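Local coordinates for sniffer CG10964-PA (Drosophila melanogaster, PDB 1SNY), which probably reduces carbonyl compounds at the expense of NADPH, as a short-chain dehydrogenase/reductase with NADP bound on its Rossmann fold, at residues A[102-107]-A[150-155]; A[110-115]-A[132-137]; A[166-171]-A[210-215]; A[172-177]-A[216-221]. One frame throughout, in Å; residues are numbered along the deposited sequence. Where two conformers were deposited one is given.

All four contacts are largely buried; contacts 2, 3 and 4 reach NADP, contact 1 does not. Contacts 1 and 3 lie on the same side of the chain's centre, about 9 Å apart between centres, and meet where strand 105-108 pairs with strand 167-171. Contact 1 is helix-on-backbone packing with no hydrogen bond across it, whereas contact 3 is regular parallel sheet. Contact 4 continues the strand pair of contact 3 into the nicotinamide pocket, where the backbones part and a histidine ring takes over the packing. Contact 2 shares helix 124-155 with contact 1 but sits about 25 Å from it, centre to centre; there an asparagine amide bonds to a loop lining the adenosine half of NADP.

Contact 1: A[102-107]-A[150-155]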
# COMPACT_ATOMS: atom_id res chain seq x y z
N GLY A 102 1.76 29.58 -10.40
CA GLY A 102 1.69 28.32 -9.69
C GLY A 102 2.86 27.38 -9.95
O GLY A 102 3.93 27.80 -10.40
N LEU A 103 2.66 26.10 -9.66
CA LEU A 103 3.68 25.08 -9.85
C LEU A 103 3.17 24.11 -10.90
O LEU A 103 2.12 23.50 -10.72
CB LEU A 103 3.92 24.32 -8.55
CG LEU A 103 4.95 23.19 -8.59
CD1 LEU A 103 6.34 23.79 -8.76
CD2 LEU A 103 4.86 22.36 -7.31
N ASN A 104 3.90 23.95 -12.00
CA ASN A 104 3.45 23.03 -13.03
C ASN A 104 3.62 21.56 -12.68
O ASN A 104 2.77 20.74 -13.00
CB ASN A 104 4.17 23.28 -14.35
CG ASN A 104 3.95 24.67 -14.87
OD1 ASN A 104 4.86 25.51 -14.83
ND2 ASN A 104 2.74 24.94 -15.35
N VAL A 105 4.73 21.22 -12.02
CA VAL A 105 4.95 19.81 -11.72
C VAL A 105 5.52 19.50 -10.36
O VAL A 105 6.47 20.13 -9.91
CB VAL A 105 5.90 19.16 -12.77
CG1 VAL A 105 6.17 17.70 -12.41
CG2 VAL A 105 5.29 19.27 -14.17
N LEU A 106 4.91 18.51 -9.70
CA LEU A 106 5.39 18.04 -8.42
C LEU A 106 5.92 16.66 -8.76
O LEU A 106 5.17 15.80 -9.22
CB LEU A 106 4.27 17.91 -7.38
CG LEU A 106 4.60 17.00 -6.18
CD1 LEU A 106 5.78 17.58 -5.40
CD2 LEU A 106 3.38 16.86 -5.28
N PHE A 107 7.22 16.46 -8.57
CA PHE A 107 7.82 15.18 -8.87
C PHE A 107 8.31 14.54 -7.58
O PHE A 107 9.41 14.84 -7.11
CB PHE A 107 8.97 15.34 -9.87
CG PHE A 107 9.33 14.08 -10.60
CD1 PHE A 107 9.85 14.14 -11.89
CD2 PHE A 107 9.16 12.83 -10.01
CE1 PHE A 107 10.19 12.98 -12.58
CE2 PHE A 107 9.50 11.66 -10.69
CZ PHE A 107 10.01 11.73 -11.98
N LYS A 150 -3.11 23.88 -8.88
CA LYS A 150 -4.37 24.34 -9.46
C LYS A 150 -4.20 25.70 -10.12
O LYS A 150 -4.83 25.97 -11.14
CB LYS A 150 -5.46 24.40 -8.40
CG LYS A 150 -5.89 23.03 -7.91
CD LYS A 150 -6.92 23.14 -6.79
CE LYS A 150 -7.37 21.76 -6.32
NZ LYS A 150 -8.24 21.86 -5.12
N LYS A 151 -3.36 26.55 -9.54
CA LYS A 151 -3.14 27.87 -10.12
C LYS A 151 -2.45 27.68 -11.47
O LYS A 151 -2.80 28.35 -12.45
CB LYS A 151 -2.26 28.73 -9.21
CG LYS A 151 -2.95 29.17 -7.94
CD LYS A 151 -2.06 30.06 -7.10
CE LYS A 151 -2.77 30.49 -5.83
NZ LYS A 151 -1.90 31.34 -4.98
N ALA A 152 -1.49 26.77 -11.53
CA ALA A 152 -0.76 26.50 -12.76
C ALA A 152 -1.70 25.89 -13.78
O ALA A 152 -1.64 26.23 -14.97
CB ALA A 152 0.41 25.56 -12.50
N ALA A 153 -2.58 25.00 -13.33
CA ALA A 153 -3.54 24.35 -14.22
C ALA A 153 -4.49 25.38 -14.81
O ALA A 153 -4.86 25.29 -15.98
CB ALA A 153 -4.32 23.29 -13.46
N LYS A 154 -4.89 26.35 -13.99
CA LYS A 154 -5.80 27.40 -14.44
C LYS A 154 -5.08 28.36 -15.39
O LYS A 154 -5.61 28.73 -16.43
CB LYS A 154 -6.35 28.17 -13.23
CG LYS A 154 -7.25 29.35 -13.58
CD LYS A 154 -8.49 28.91 -14.35
CE LYS A 154 -9.41 30.09 -14.64
NZ LYS A 154 -10.61 29.68 -15.43
N ALA A 155 -3.86 28.74 -15.01
CA ALA A 155 -3.07 29.66 -15.82
C ALA A 155 -2.82 29.11 -17.22
O ALA A 155 -2.59 29.86 -18.15
CB ALA A 155 -1.75 29.96 -15.13
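The methyl group of Ala152 presses into the backbone bend at Gly102 and Leu103, with CB of Ala152 3.2 Å from O of Leu103 and 3.5 Å from C of Leu103. Ala152 thus buries the Leu103 oxygen under a carbon, and that oxygen has no hydrogen-bond partner in the model. Gly102 has no side chain to hold the helix off, which lets CA of Gly102 come within 4.3 Å of CA of Ala152. Beside it, CB of Lys151 rests 4.0 Å from CA of Gly102. At another side of the methyl, Asn104 brings ND2 to 3.7 Å from CB of Ala152; a chi1 of -60° puts its CG beside the backbone N and lets the amide swing toward the helix. These residues pack the last turns of helix 124-155 against the entry to the first strand of a beta-alpha-beta unit of the Rossmann fold, strand 105-108; after the helix the chain returns as strand 167-171, beside strand 105-108. No hydrogen bond crosses between 102-107 and 150-155, and the grip comes from a second shell. The Asn104 amide is held at both ends, OD1 accepting from Ser23 N and ND2 donating to Arg165 O, which fixes its rotation. The CB of Leu103 heads away from the helix segment, and its side chain packs on Ser23, Leu25 and Leu148; Leu103 also shares a backbone hydrogen bond with Leu148, one turn earlier in the helix. Lys151 runs its extended chain out to a salt bridge with Glu95. Near the helix end, Ala152 O receives ND2 of Asn156 and Ala153 O receives NE of Arg165.

Contact 2: A[110-115]-A[132-137]. With NAP (NADP nicotinamide-adenine-dinucleotide phosphate), chain B.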
# COMPACT_ATOMS: atom_id res chain seq x y z
N ALA A 110 11.74 11.36 -3.81
CA ALA A 110 12.31 10.90 -2.55
C ALA A 110 11.72 9.55 -2.16
O ALA A 110 10.51 9.39 -2.07
CB ALA A 110 12.05 11.91 -1.45
N GLY A 111 12.60 8.58 -1.92
CA GLY A 111 12.15 7.26 -1.53
C GLY A 111 13.26 6.51 -0.83
O GLY A 111 14.41 6.92 -0.88
N ILE A 112 12.90 5.41 -0.17
CA ILE A 112 13.87 4.57 0.53
C ILE A 112 13.51 3.11 0.31
O ILE A 112 12.35 2.78 0.09
CB ILE A 112 13.90 4.84 2.05
CG1 ILE A 112 12.50 4.67 2.63
CG2 ILE A 112 14.47 6.22 2.33
CD1 ILE A 112 12.41 4.83 4.15
N ALA A 113 14.52 2.25 0.39
CA ALA A 113 14.33 0.82 0.23
C ALA A 113 15.23 0.13 1.24
O ALA A 113 16.45 0.16 1.11
CB ALA A 113 14.70 0.39 -1.19
N PRO A 114 14.64 -0.49 2.27
CA PRO A 114 15.48 -1.17 3.27
C PRO A 114 16.16 -2.38 2.66
O PRO A 114 15.84 -2.79 1.54
CB PRO A 114 14.48 -1.55 4.35
CG PRO A 114 13.24 -1.84 3.54
CD PRO A 114 13.21 -0.69 2.57
N LYS A 115 17.11 -2.95 3.39
CA LYS A 115 17.83 -4.13 2.92
C LYS A 115 16.86 -5.29 2.76
O LYS A 115 15.90 -5.41 3.52
CB LYS A 115 18.91 -4.53 3.93
CG LYS A 115 20.01 -3.49 4.12
CD LYS A 115 21.01 -3.96 5.18
CE LYS A 115 22.34 -3.27 5.00
NZ LYS A 115 22.92 -3.60 3.67
N GLN A 132 5.91 5.39 5.60
CA GLN A 132 5.82 6.83 5.84
C GLN A 132 6.53 7.67 4.77
O GLN A 132 5.98 8.65 4.27
CB GLN A 132 6.39 7.18 7.22
CG GLN A 132 6.34 8.66 7.51
CD GLN A 132 6.93 8.99 8.85
OE1 GLN A 132 8.09 8.71 9.11
NE2 GLN A 132 6.12 9.59 9.72
N THR A 133 7.74 7.27 4.40
CA THR A 133 8.52 8.01 3.40
C THR A 133 8.09 7.78 1.95
O THR A 133 8.03 8.73 1.16
CB THR A 133 10.02 7.67 3.51
OG1 THR A 133 10.55 8.16 4.75
CG2 THR A 133 10.79 8.31 2.35
N ASN A 134 7.78 6.54 1.61
CA ASN A 134 7.39 6.22 0.23
C ASN A 134 5.92 6.41 -0.09
O ASN A 134 5.54 6.53 -1.26
CB ASN A 134 7.78 4.77 -0.10
CG ASN A 134 9.28 4.58 -0.19
OD1 ASN A 134 10.06 5.47 0.15
ND2 ASN A 134 9.70 3.41 -0.66
N THR A 135 5.07 6.45 0.94
CA THR A 135 3.64 6.57 0.69
C THR A 135 2.99 7.82 1.27
O THR A 135 2.39 8.63 0.55
CB THR A 135 2.90 5.33 1.25
OG1 THR A 135 3.55 4.14 0.79
CG2 THR A 135 1.43 5.33 0.82
N VAL A 136 3.12 7.98 2.58
CA VAL A 136 2.52 9.12 3.26
C VAL A 136 3.09 10.46 2.80
O VAL A 136 2.33 11.40 2.55
CB VAL A 136 2.67 8.98 4.79
CG1 VAL A 136 2.03 10.17 5.49
CG2 VAL A 136 1.99 7.69 5.25
N VAL A 137 4.41 10.56 2.67
CA VAL A 137 5.03 11.81 2.23
C VAL A 137 4.50 12.27 0.87
O VAL A 137 4.05 13.40 0.72
CB VAL A 137 6.57 11.68 2.18
CG1 VAL A 137 7.17 12.85 1.42
CG2 VAL A 137 7.14 11.65 3.61
PA NAP B . 18.71 6.85 -3.79
O1A NAP B . 18.78 6.18 -2.56
O2A NAP B . 19.88 7.11 -4.72
O5B NAP B . 18.04 8.29 -3.58
C5B NAP B . 16.90 8.42 -2.69
C4B NAP B . 16.76 9.98 -2.61
O4B NAP B . 15.59 10.25 -1.71
C3B NAP B . 17.94 10.71 -1.89
O3B NAP B . 18.09 11.98 -2.54
C2B NAP B . 17.46 10.80 -0.46
O2B NAP B . 18.08 11.78 0.36
C1B NAP B . 15.95 11.08 -0.64
N9A NAP B . 15.26 10.78 0.61
C8A NAP B . 15.08 9.61 1.32
N7A NAP B . 14.39 9.76 2.44
C5A NAP B . 14.11 11.12 2.47
C6A NAP B . 13.41 11.88 3.42
N6A NAP B . 12.84 11.44 4.57
N1A NAP B . 13.29 13.26 3.16
C2A NAP B . 13.84 13.84 2.01
N3A NAP B . 14.54 13.11 1.06
C4A NAP B . 14.65 11.75 1.33
O3 NAP B . 17.64 6.13 -4.71
PN NAP B . 17.14 6.37 -6.18
O1N NAP B . 17.45 5.20 -7.02
O2N NAP B . 17.71 7.67 -6.61
O5D NAP B . 15.57 6.42 -6.00
C5D NAP B . 14.79 7.50 -6.61
C4D NAP B . 13.33 7.06 -6.65
O4D NAP B . 13.16 6.05 -7.68
C3D NAP B . 12.78 6.41 -5.35
O3D NAP B . 11.43 6.86 -5.08
C2D NAP B . 12.87 4.92 -5.65
O2D NAP B . 12.02 4.12 -4.86
C1D NAP B . 12.52 4.87 -7.09
N1N NAP B . 13.07 3.75 -7.89
C2N NAP B . 14.46 3.48 -8.10
C3N NAP B . 14.79 2.37 -8.89
C7N NAP B . 16.27 2.03 -9.15
O7N NAP B . 16.49 1.06 -9.84
N7N NAP B . 17.22 2.77 -8.65
C4N NAP B . 13.76 1.51 -9.48
C5N NAP B . 12.40 1.82 -9.23
C6N NAP B . 12.03 2.94 -8.44
P2B NAP B . 19.40 11.48 1.29
O1X NAP B . 20.59 11.54 0.33
O2X NAP B . 19.34 12.61 2.25
O3X NAP B . 19.23 10.09 1.89
O HOH W 1 8.92 10.80 -0.67
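Ile112 meets Thr133 and Asn134 through a first torsion that sets CG1 between the backbone N and the carbonyl carbon (chi1 55°), while Asn134 holds CG anti to its carbonyl carbon (chi1 -70°) and reaches out from the helix. The Asn134 amide then reads both polar atoms of Ile112. Its OD1 accepts from N of Ile112 at 2.9 Å, in the carbonyl plane and on a lone pair, and its ND2 donates to O of Ile112 at 2.8 Å, with that oxygen tilted somewhat out of the amide plane. ND2 also bonds Ser192 OG, so three partners fix the rotation of the group. Ile112 crosses Thr133 at about a right angle, CD1 lying 3.8 Å from CB of Thr133. The other branch of Ile112 serves the cofactor: CG2 sits 3.5 Å from N7A of the adenine, and CB of Ala110 is 3.7 Å from N3A. N of Gly111 gives a weak hydrogen bond to O4B of the ribose, and a water joins Ala110 O to Thr133 O. The helix is widened by a pi-type turn, Val137 N to Gln132 O, that encloses Thr133 and Asn134. Ala110 and Gly111 complete the Asn-Asn-Ala-Gly motif at the end of the fourth strand of classical short-chain dehydrogenases/reductases, here braced by an asparagine of the following helix beside the adenosine site.

Contact 3: A[166-171]-A[210-215]. With NAP (NADP nicotinamide-adenine-dinucleotide phosphate), chain B.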
# COMPACT_ATOMS: atom_id res chain seq x y z
N ALA A 166 -0.25 21.10 -15.59
CA ALA A 166 -0.10 20.76 -14.18
C ALA A 166 -0.07 19.24 -14.04
O ALA A 166 -0.85 18.53 -14.67
CB ALA A 166 -1.23 21.34 -13.37
N ALA A 167 0.83 18.74 -13.19
CA ALA A 167 0.94 17.30 -13.02
C ALA A 167 1.72 16.88 -11.79
O ALA A 167 2.62 17.58 -11.33
CB ALA A 167 1.58 16.68 -14.26
N ILE A 168 1.37 15.70 -11.28
CA ILE A 168 2.06 15.11 -10.15
C ILE A 168 2.63 13.81 -10.67
O ILE A 168 1.88 12.94 -11.13
CB ILE A 168 1.11 14.77 -8.99
CG1 ILE A 168 0.48 16.05 -8.43
CG2 ILE A 168 1.86 13.99 -7.91
CD1 ILE A 168 -0.69 15.79 -7.49
N ILE A 169 3.95 13.67 -10.63
CA ILE A 169 4.56 12.43 -11.09
C ILE A 169 5.11 11.73 -9.86
O ILE A 169 5.99 12.25 -9.18
CB ILE A 169 5.75 12.68 -12.05
CG1 ILE A 169 5.35 13.64 -13.18
CG2 ILE A 169 6.21 11.33 -12.64
CD1 ILE A 169 4.34 13.08 -14.15
N ASN A 170 4.56 10.56 -9.57
CA ASN A 170 5.03 9.80 -8.42
C ASN A 170 6.00 8.73 -8.86
O ASN A 170 5.65 7.83 -9.61
CB ASN A 170 3.87 9.12 -7.69
CG ASN A 170 2.95 10.12 -7.01
OD1 ASN A 170 3.41 11.08 -6.39
ND2 ASN A 170 1.65 9.89 -7.12
N MSE A 171 7.24 8.84 -8.40
CA MSE A 171 8.23 7.85 -8.78
C MSE A 171 7.88 6.57 -8.05
O MSE A 171 7.97 6.49 -6.83
CB MSE A 171 9.63 8.31 -8.40
CG MSE A 171 10.72 7.53 -9.13
SE MSE A 171 10.80 7.86 -11.04
CE MSE A 171 8.98 8.28 -11.50
N GLN A 210 -9.80 19.92 -12.15
CA GLN A 210 -8.86 21.00 -12.45
C GLN A 210 -7.88 20.55 -13.53
O GLN A 210 -6.96 21.29 -13.89
CB GLN A 210 -8.08 21.42 -11.19
CG GLN A 210 -8.92 22.11 -10.13
CD GLN A 210 -9.70 21.15 -9.25
OE1 GLN A 210 -10.45 21.56 -8.37
NE2 GLN A 210 -9.51 19.86 -9.49
N ARG A 211 -8.09 19.35 -14.04
CA ARG A 211 -7.26 18.77 -15.09
C ARG A 211 -5.78 18.66 -14.72
O ARG A 211 -4.91 19.00 -15.52
CB ARG A 211 -7.40 19.59 -16.38
CG ARG A 211 -8.80 19.56 -16.98
CD ARG A 211 -9.18 18.16 -17.42
NE ARG A 211 -10.42 18.13 -18.19
CZ ARG A 211 -11.64 18.23 -17.67
NH1 ARG A 211 -11.81 18.36 -16.36
NH2 ARG A 211 -12.69 18.18 -18.47
N ILE A 212 -5.51 18.19 -13.50
CA ILE A 212 -4.14 18.00 -13.03
C ILE A 212 -3.83 16.52 -13.24
O ILE A 212 -4.50 15.66 -12.69
CB ILE A 212 -3.99 18.35 -11.53
CG1 ILE A 212 -4.30 19.83 -11.30
CG2 ILE A 212 -2.57 18.01 -11.05
CD1 ILE A 212 -4.32 20.24 -9.82
N MSE A 213 -2.80 16.25 -14.03
CA MSE A 213 -2.41 14.88 -14.34
C MSE A 213 -1.61 14.22 -13.22
O MSE A 213 -0.76 14.85 -12.59
CB MSE A 213 -1.58 14.89 -15.64
CG MSE A 213 -1.18 13.52 -16.17
SE MSE A 213 -0.21 13.66 -17.84
CE MSE A 213 1.57 13.84 -17.13
N CYS A 214 -1.89 12.95 -12.96
CA CYS A 214 -1.14 12.21 -11.95
C CYS A 214 -0.81 10.84 -12.49
O CYS A 214 -1.69 10.11 -12.97
CB CYS A 214 -1.91 12.06 -10.63
SG CYS A 214 -0.87 11.32 -9.33
N VAL A 215 0.47 10.49 -12.44
CA VAL A 215 0.90 9.20 -12.95
C VAL A 215 2.01 8.64 -12.09
O VAL A 215 2.78 9.39 -11.49
CB VAL A 215 1.45 9.30 -14.40
CG1 VAL A 215 0.44 9.98 -15.32
CG2 VAL A 215 2.77 10.07 -14.39
PA NAP B . 18.71 6.85 -3.79
O1A NAP B . 18.78 6.18 -2.56
O2A NAP B . 19.88 7.11 -4.72
O5B NAP B . 18.04 8.29 -3.58
C5B NAP B . 16.90 8.42 -2.69
C4B NAP B . 16.76 9.98 -2.61
O4B NAP B . 15.59 10.25 -1.71
C3B NAP B . 17.94 10.71 -1.89
O3B NAP B . 18.09 11.98 -2.54
C2B NAP B . 17.46 10.80 -0.46
O2B NAP B . 18.08 11.78 0.36
C1B NAP B . 15.95 11.08 -0.64
N9A NAP B . 15.26 10.78 0.61
C8A NAP B . 15.08 9.61 1.32
N7A NAP B . 14.39 9.76 2.44
C5A NAP B . 14.11 11.12 2.47
C6A NAP B . 13.41 11.88 3.42
N6A NAP B . 12.84 11.44 4.57
N1A NAP B . 13.29 13.26 3.16
C2A NAP B . 13.84 13.84 2.01
N3A NAP B . 14.54 13.11 1.06
C4A NAP B . 14.65 11.75 1.33
O3 NAP B . 17.64 6.13 -4.71
PN NAP B . 17.14 6.37 -6.18
O1N NAP B . 17.45 5.20 -7.02
O2N NAP B . 17.71 7.67 -6.61
O5D NAP B . 15.57 6.42 -6.00
C5D NAP B . 14.79 7.50 -6.61
C4D NAP B . 13.33 7.06 -6.65
O4D NAP B . 13.16 6.05 -7.68
C3D NAP B . 12.78 6.41 -5.35
O3D NAP B . 11.43 6.86 -5.08
C2D NAP B . 12.87 4.92 -5.65
O2D NAP B . 12.02 4.12 -4.86
C1D NAP B . 12.52 4.87 -7.09
N1N NAP B . 13.07 3.75 -7.89
C2N NAP B . 14.46 3.48 -8.10
C3N NAP B . 14.79 2.37 -8.89
C7N NAP B . 16.27 2.03 -9.15
O7N NAP B . 16.49 1.06 -9.84
N7N NAP B . 17.22 2.77 -8.65
C4N NAP B . 13.76 1.51 -9.48
C5N NAP B . 12.40 1.82 -9.23
C6N NAP B . 12.03 2.94 -8.44
P2B NAP B . 19.40 11.48 1.29
O1X NAP B . 20.59 11.54 0.33
O2X NAP B . 19.34 12.61 2.25
O3X NAP B . 19.23 10.09 1.89
O HOH W 2 -2.21 18.75 -16.91
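Ile169 and Val215 make the tight part of this contact, lying side by side and pointing the same way, with CD1 of Ile169 only 3.4 Å from CG2 of Val215, inside usual van der Waals contact. Ile169 turns CG1 back beside its own N (chi1 -51°), and CD1 also reaches the CE methyl of Met213, modelled as selenomethionine, 4.1 Å away. In the backbone of the same stretch the strands are close to exactly parallel: N of Ile168 donates to O of Met213 at a short 2.6 Å, N of Val215 to O of Ile168 at 3.1 Å, and N of Asn170 to O of Val215 at 2.9 Å. On the other face, with Ile168 and Cys214, Asn170 has its amide held by Asn108 and Thr200. The looser side is confined to Ala166 and Arg211. N of Met213 reaches O of Ala166 at 3.1 Å but from a position tilted out of the carbonyl plane, a water bridges O of Ala166 and O of Arg211, and the partly exposed Arg211 closes helix 187-207 in a Schellman motif. Met171, at the end of strand 167-171, brings CG to 3.2 Å from O4D of NADP. Strand, helix 187-207 and neighbouring parallel strand make the beta-alpha-beta crossover of a Rossmann fold.

Contact 4: A[172-177]-A[216-221]; sequences SSILGS and SLHPGW. With NAP (NADP nicotinamide-adenine-dinucleotide phosphate), chain B.
Ser172 and Leu217 carry the parallel pairing past the end of strand 167-171, N of Ser172 donating to O of Leu217 at 2.8 Å, the position of that oxygen being less certain, before the backbones diverge with end-to-end directions 66° apart. Just before the split, CB of Ser172 lies 3.9 Å from CB of Ser216; both hydroxyls bond to Asn197 OD1, and that of Ser216 also to Thr200 OG1. His218 fills the opening: with CG anti to its backbone N (chi1 168°), the imidazole slides between two covers. CB of Ile174 stands 3.7 Å from the ring centroid of His218, almost on the normal, a CH-pi contact, and N of Gly220 covers the opposite face. The ring's edge is turned to the nicotinamide, ND1 of His218 being 3.6 Å from C5N. Ser173 OG accepts from N of Leu175 at 3.0 Å, an ST turn, and CB of Ser173 lies 3.6 Å from C5N. From the other segment, CD of Pro219 comes to 3.6 Å from C5N, and O of Gly220 is 3.4 Å from C4N, the hydride-exchanging carbon. With Tyr189 and Lys193 alongside Ser173, the Pro-Gly turn after the sixth strand builds the nicotinamide pocket of a classical short-chain dehydrogenase/reductase.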
# COMPACT_ATOMS: atom_id res chain seq x y z
N SER A 172 7.44 5.56 -8.81
CA SER A 172 7.07 4.28 -8.22
C SER A 172 8.11 3.23 -8.58
O SER A 172 9.26 3.56 -8.79
CB SER A 172 5.68 3.87 -8.74
OG SER A 172 5.18 2.74 -8.04
N SER A 173 7.71 1.97 -8.65
CA SER A 173 8.64 0.88 -8.98
C SER A 173 7.90 -0.33 -9.53
O SER A 173 6.76 -0.57 -9.14
CB SER A 173 9.42 0.45 -7.74
OG SER A 173 10.06 -0.80 -7.97
N ILE A 174 8.54 -1.08 -10.42
CA ILE A 174 7.89 -2.26 -11.00
C ILE A 174 7.64 -3.28 -9.90
O ILE A 174 6.76 -4.14 -10.02
CB ILE A 174 8.76 -2.90 -12.12
CG1 ILE A 174 7.96 -3.97 -12.86
CG2 ILE A 174 10.00 -3.54 -11.51
CD1 ILE A 174 6.81 -3.45 -13.70
N LEU A 175 8.40 -3.19 -8.81
CA LEU A 175 8.23 -4.10 -7.68
C LEU A 175 6.90 -3.81 -7.01
O LEU A 175 6.41 -4.58 -6.19
CB LEU A 175 9.37 -3.94 -6.67
CG LEU A 175 10.79 -4.23 -7.18
CD1 LEU A 175 11.78 -4.05 -6.05
CD2 LEU A 175 10.87 -5.64 -7.72
N GLY A 176 6.31 -2.67 -7.37
CA GLY A 176 5.02 -2.29 -6.83
C GLY A 176 3.93 -2.91 -7.67
O GLY A 176 2.75 -2.80 -7.36
N SER A 177 4.32 -3.57 -8.76
CA SER A 177 3.35 -4.22 -9.64
C SER A 177 2.98 -5.55 -9.02
O SER A 177 3.76 -6.50 -9.06
CB SER A 177 3.95 -4.46 -11.02
OG SER A 177 3.07 -5.24 -11.81
N SER A 216 2.06 7.31 -12.02
CA SER A 216 3.13 6.64 -11.30
C SER A 216 4.10 6.25 -12.40
O SER A 216 3.68 5.82 -13.48
CB SER A 216 2.64 5.38 -10.60
OG SER A 216 1.92 5.70 -9.43
N LEU A 217 5.39 6.38 -12.14
CA LEU A 217 6.36 6.04 -13.16
C LEU A 217 7.52 5.22 -12.60
O LEU A 217 8.10 5.55 -11.57
CB LEU A 217 6.88 7.33 -13.84
CG LEU A 217 7.84 7.20 -15.02
CD1 LEU A 217 7.62 8.35 -15.99
CD2 LEU A 217 9.28 7.17 -14.54
N HIS A 218 7.82 4.13 -13.29
CA HIS A 218 8.92 3.26 -12.93
C HIS A 218 10.06 3.73 -13.82
O HIS A 218 9.94 3.75 -15.04
CB HIS A 218 8.57 1.80 -13.25
CG HIS A 218 9.73 0.87 -13.18
ND1 HIS A 218 10.47 0.68 -12.03
CD2 HIS A 218 10.30 0.06 -14.12
CE1 HIS A 218 11.44 -0.19 -12.26
NE2 HIS A 218 11.35 -0.58 -13.52
N PRO A 219 11.19 4.13 -13.21
CA PRO A 219 12.36 4.62 -13.94
C PRO A 219 13.20 3.50 -14.54
O PRO A 219 14.27 3.75 -15.09
CB PRO A 219 13.12 5.39 -12.87
CG PRO A 219 12.90 4.51 -11.66
CD PRO A 219 11.42 4.19 -11.75
N GLY A 220 12.70 2.27 -14.45
CA GLY A 220 13.45 1.13 -14.95
C GLY A 220 14.45 0.79 -13.86
O GLY A 220 14.49 1.47 -12.83
N TRP A 221 15.24 -0.26 -14.05
CA TRP A 221 16.24 -0.62 -13.05
C TRP A 221 17.50 0.19 -13.35
O TRP A 221 18.19 -0.07 -14.34
CB TRP A 221 16.53 -2.13 -13.09
CG TRP A 221 17.37 -2.60 -11.95
CD1 TRP A 221 17.67 -1.91 -10.80
CD2 TRP A 221 18.01 -3.88 -11.82
NE1 TRP A 221 18.45 -2.67 -9.98
CE2 TRP A 221 18.68 -3.89 -10.57
CE3 TRP A 221 18.09 -5.01 -12.64
CZ2 TRP A 221 19.42 -4.99 -10.12
CZ3 TRP A 221 18.82 -6.11 -12.19
CH2 TRP A 221 19.48 -6.09 -10.94
PA NAP B . 18.71 6.85 -3.79
O1A NAP B . 18.78 6.18 -2.56
O2A NAP B . 19.88 7.11 -4.72
O5B NAP B . 18.04 8.29 -3.58
C5B NAP B . 16.90 8.42 -2.69
C4B NAP B . 16.76 9.98 -2.61
O4B NAP B . 15.59 10.25 -1.71
C3B NAP B . 17.94 10.71 -1.89
O3B NAP B . 18.09 11.98 -2.54
C2B NAP B . 17.46 10.80 -0.46
O2B NAP B . 18.08 11.78 0.36
C1B NAP B . 15.95 11.08 -0.64
N9A NAP B . 15.26 10.78 0.61
C8A NAP B . 15.08 9.61 1.32
N7A NAP B . 14.39 9.76 2.44
C5A NAP B . 14.11 11.12 2.47
C6A NAP B . 13.41 11.88 3.42
N6A NAP B . 12.84 11.44 4.57
N1A NAP B . 13.29 13.26 3.16
C2A NAP B . 13.84 13.84 2.01
N3A NAP B . 14.54 13.11 1.06
C4A NAP B . 14.65 11.75 1.33
O3 NAP B . 17.64 6.13 -4.71
PN NAP B . 17.14 6.37 -6.18
O1N NAP B . 17.45 5.20 -7.02
O2N NAP B . 17.71 7.67 -6.61
O5D NAP B . 15.57 6.42 -6.00
C5D NAP B . 14.79 7.50 -6.61
C4D NAP B . 13.33 7.06 -6.65
O4D NAP B . 13.16 6.05 -7.68
C3D NAP B . 12.78 6.41 -5.35
O3D NAP B . 11.43 6.86 -5.08
C2D NAP B . 12.87 4.92 -5.65
O2D NAP B . 12.02 4.12 -4.86
C1D NAP B . 12.52 4.87 -7.09
N1N NAP B . 13.07 3.75 -7.89
C2N NAP B . 14.46 3.48 -8.10
C3N NAP B . 14.79 2.37 -8.89
C7N NAP B . 16.27 2.03 -9.15
O7N NAP B . 16.49 1.06 -9.84
N7N NAP B . 17.22 2.77 -8.65
C4N NAP B . 13.76 1.51 -9.48
C5N NAP B . 12.40 1.82 -9.23
C6N NAP B . 12.03 2.94 -8.44
P2B NAP B . 19.40 11.48 1.29
O1X NAP B . 20.59 11.54 0.33
O2X NAP B . 19.34 12.61 2.25
O3X NAP B . 19.23 10.09 1.89